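Local coordinates for protein 401aa long hypothetical glucose-1-phosphate thymidylyltransferase (Sulfolobus tokodaii, PDB 2GGO) that probably transfers nucleotidyl groups from nucleoside triphosphates to sugar 1-phosphates and acetylates amino sugars, as a bifunctional enzyme of UDP-N-acetylglucosamine and UDP-N-acetylgalactosamine synthesis, at residues K2-A7 against A93-G98. Sequence-based numbering, arbitrary orientation.
Sequences KAFILA and ALIIYG
Phe4 N bonds to Leu94 O (2.6 Å) in the parallel ladder between strands 2-6 and 92-97, neighbours in the mixed central sheet of the GT-A-like nucleotidyltransferase domain. Leu94 N bonds to Lys2 O, Phe4 O accepts from Ile96 N (2.8 Å), and Leu6 N continues the pattern to Ile96 O. On one face of the sheet, the Phe4 ring meets Ala93 CB at its edge, CD2 to CB 3.7 Å, while Ile95 CD1 approaches obliquely. Phe4 CG lies anti to the carbonyl carbon and beside the backbone N (chi1 -67°), which brings the CD2 side of the ring alongside Ala93 CB and Ile95 CD1. An alanine in place of Phe4 would probably open a gap beside Ala93 CB and Ile95 CD1, leaving the isoleucine tip freer to turn. Farther along this face, Leu6 CD1 reaches both Ile95 CG2 and Tyr97 CE1, the latter at 3.7 Å; Tyr97, which probably binds N-acetylglucosamine 1-phosphate, also touches Thr80. On the other face Ile5 CG1 lies beside Ile96 CG1 (3.7 Å), both side chains pointing the same way, and helix 33-43 packs against both through Gln37, whose NE2 also bonds Tyr97 O. Strand 48-53 pairs with the far edge of 2-6. Gly98 N donates a short, bent bond to Leu6 O (2.5 Å), from 36° out of the carbonyl plane.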
loop_
_atom_site.group_PDB
_atom_site.type_symbol
_atom_site.label_atom_id
_atom_site.label_comp_id
_atom_site.label_asym_id
_atom_site.label_seq_id
_atom_site.Cartn_x
_atom_site.Cartn_y
_atom_site.Cartn_z
ATOM N N LYS A 2 21.662 -7.423 -9.405
ATOM C CA LYS A 2 21.317 -6.990 -8.050
ATOM C C LYS A 2 20.045 -6.172 -8.125
ATOM O O LYS A 2 19.812 -5.473 -9.116
ATOM C CB LYS A 2 22.425 -6.141 -7.455
ATOM C CG LYS A 2 23.312 -6.864 -6.499
ATOM C CD LYS A 2 24.481 -5.948 -6.089
ATOM C CE LYS A 2 24.783 -6.001 -4.586
ATOM N NZ LYS A 2 25.749 -7.089 -4.195
ATOM N N ALA A 3 19.218 -6.286 -7.081
ATOM C CA ALA A 3 17.993 -5.501 -6.973
ATOM C C ALA A 3 18.095 -4.610 -5.740
ATOM O O ALA A 3 18.650 -5.013 -4.723
ATOM C CB ALA A 3 16.794 -6.407 -6.887
ATOM N N PHE A 4 17.598 -3.379 -5.854
ATOM C CA PHE A 4 17.484 -2.460 -4.717
ATOM C C PHE A 4 16.058 -2.037 -4.632
ATOM O O PHE A 4 15.508 -1.531 -5.610
ATOM C CB PHE A 4 18.394 -1.233 -4.860
ATOM C CG PHE A 4 19.870 -1.571 -4.781
ATOM C CD1 PHE A 4 20.584 -1.403 -3.588
ATOM C CD2 PHE A 4 20.540 -2.097 -5.895
ATOM C CE1 PHE A 4 21.957 -1.741 -3.510
ATOM C CE2 PHE A 4 21.907 -2.459 -5.826
ATOM C CZ PHE A 4 22.618 -2.281 -4.637
ATOM N N ILE A 5 15.450 -2.283 -3.471
ATOM C CA ILE A 5 14.091 -1.786 -3.159
ATOM C C ILE A 5 14.221 -0.530 -2.312
ATOM O O ILE A 5 14.834 -0.566 -1.257
ATOM C CB ILE A 5 13.244 -2.835 -2.434
ATOM C CG1 ILE A 5 13.128 -4.080 -3.301
ATOM C CG2 ILE A 5 11.806 -2.274 -2.133
ATOM C CD1 ILE A 5 12.777 -5.334 -2.528
ATOM N N LEU A 6 13.699 0.587 -2.810
ATOM C CA LEU A 6 13.778 1.847 -2.102
ATOM C C LEU A 6 12.515 1.965 -1.226
ATOM O O LEU A 6 11.398 2.190 -1.724
ATOM C CB LEU A 6 13.926 3.005 -3.085
ATOM C CG LEU A 6 15.023 2.880 -4.164
ATOM C CD1 LEU A 6 15.117 4.101 -5.076
ATOM C CD2 LEU A 6 16.311 2.605 -3.536
ATOM N N ALA A 7 12.732 1.749 0.073
ATOM C CA ALA A 7 11.691 1.690 1.098
ATOM C C ALA A 7 12.010 2.642 2.257
ATOM O O ALA A 7 11.823 2.296 3.426
ATOM C CB ALA A 7 11.564 0.278 1.607
ATOM N N ALA A 93 22.067 -2.633 -11.839
ATOM C CA ALA A 93 21.134 -2.947 -10.763
ATOM C C ALA A 93 19.726 -2.706 -11.230
ATOM O O ALA A 93 19.492 -1.812 -12.053
ATOM C CB ALA A 93 21.431 -2.137 -9.537
ATOM N N LEU A 94 18.813 -3.559 -10.747
ATOM C CA LEU A 94 17.374 -3.319 -10.802
ATOM C C LEU A 94 16.960 -2.537 -9.543
ATOM O O LEU A 94 17.269 -2.940 -8.417
ATOM C CB LEU A 94 16.602 -4.628 -10.921
ATOM C CG LEU A 94 15.116 -4.467 -11.250
ATOM C CD1 LEU A 94 14.869 -4.253 -12.702
ATOM C CD2 LEU A 94 14.384 -5.671 -10.817
ATOM N N ILE A 95 16.318 -1.385 -9.766
ATOM C CA ILE A 95 15.873 -0.475 -8.720
ATOM C C ILE A 95 14.350 -0.486 -8.769
ATOM O O ILE A 95 13.752 -0.305 -9.840
ATOM C CB ILE A 95 16.447 0.965 -8.950
ATOM C CG1 ILE A 95 17.824 1.159 -8.315
ATOM C CG2 ILE A 95 15.562 2.019 -8.337
ATOM C CD1 ILE A 95 18.787 0.019 -8.458
ATOM N N ILE A 96 13.707 -0.786 -7.648
ATOM C CA ILE A 96 12.251 -0.575 -7.560
ATOM C C ILE A 96 11.858 0.208 -6.318
ATOM O O ILE A 96 12.563 0.178 -5.302
ATOM C CB ILE A 96 11.397 -1.853 -7.661
ATOM C CG1 ILE A 96 11.595 -2.736 -6.448
ATOM C CG2 ILE A 96 11.643 -2.612 -8.991
ATOM C CD1 ILE A 96 10.619 -3.845 -6.460
ATOM N N TYR A 97 10.751 0.943 -6.431
ATOM C CA TYR A 97 10.237 1.766 -5.331
ATOM C C TYR A 97 9.426 0.905 -4.414
ATOM O O TYR A 97 8.681 0.024 -4.866
ATOM C CB TYR A 97 9.445 2.945 -5.853
ATOM C CG TYR A 97 10.355 3.974 -6.443
ATOM C CD1 TYR A 97 11.133 4.802 -5.630
ATOM C CD2 TYR A 97 10.465 4.107 -7.815
ATOM C CE1 TYR A 97 12.007 5.741 -6.188
ATOM C CE2 TYR A 97 11.309 5.052 -8.395
ATOM C CZ TYR A 97 12.085 5.860 -7.585
ATOM O OH TYR A 97 12.912 6.789 -8.200
ATOM N N GLY A 98 9.611 1.123 -3.126
ATOM C CA GLY A 98 9.015 0.257 -2.132
ATOM C C GLY A 98 7.498 0.318 -1.955
ATOM O O GLY A 98 6.956 -0.439 -1.144
#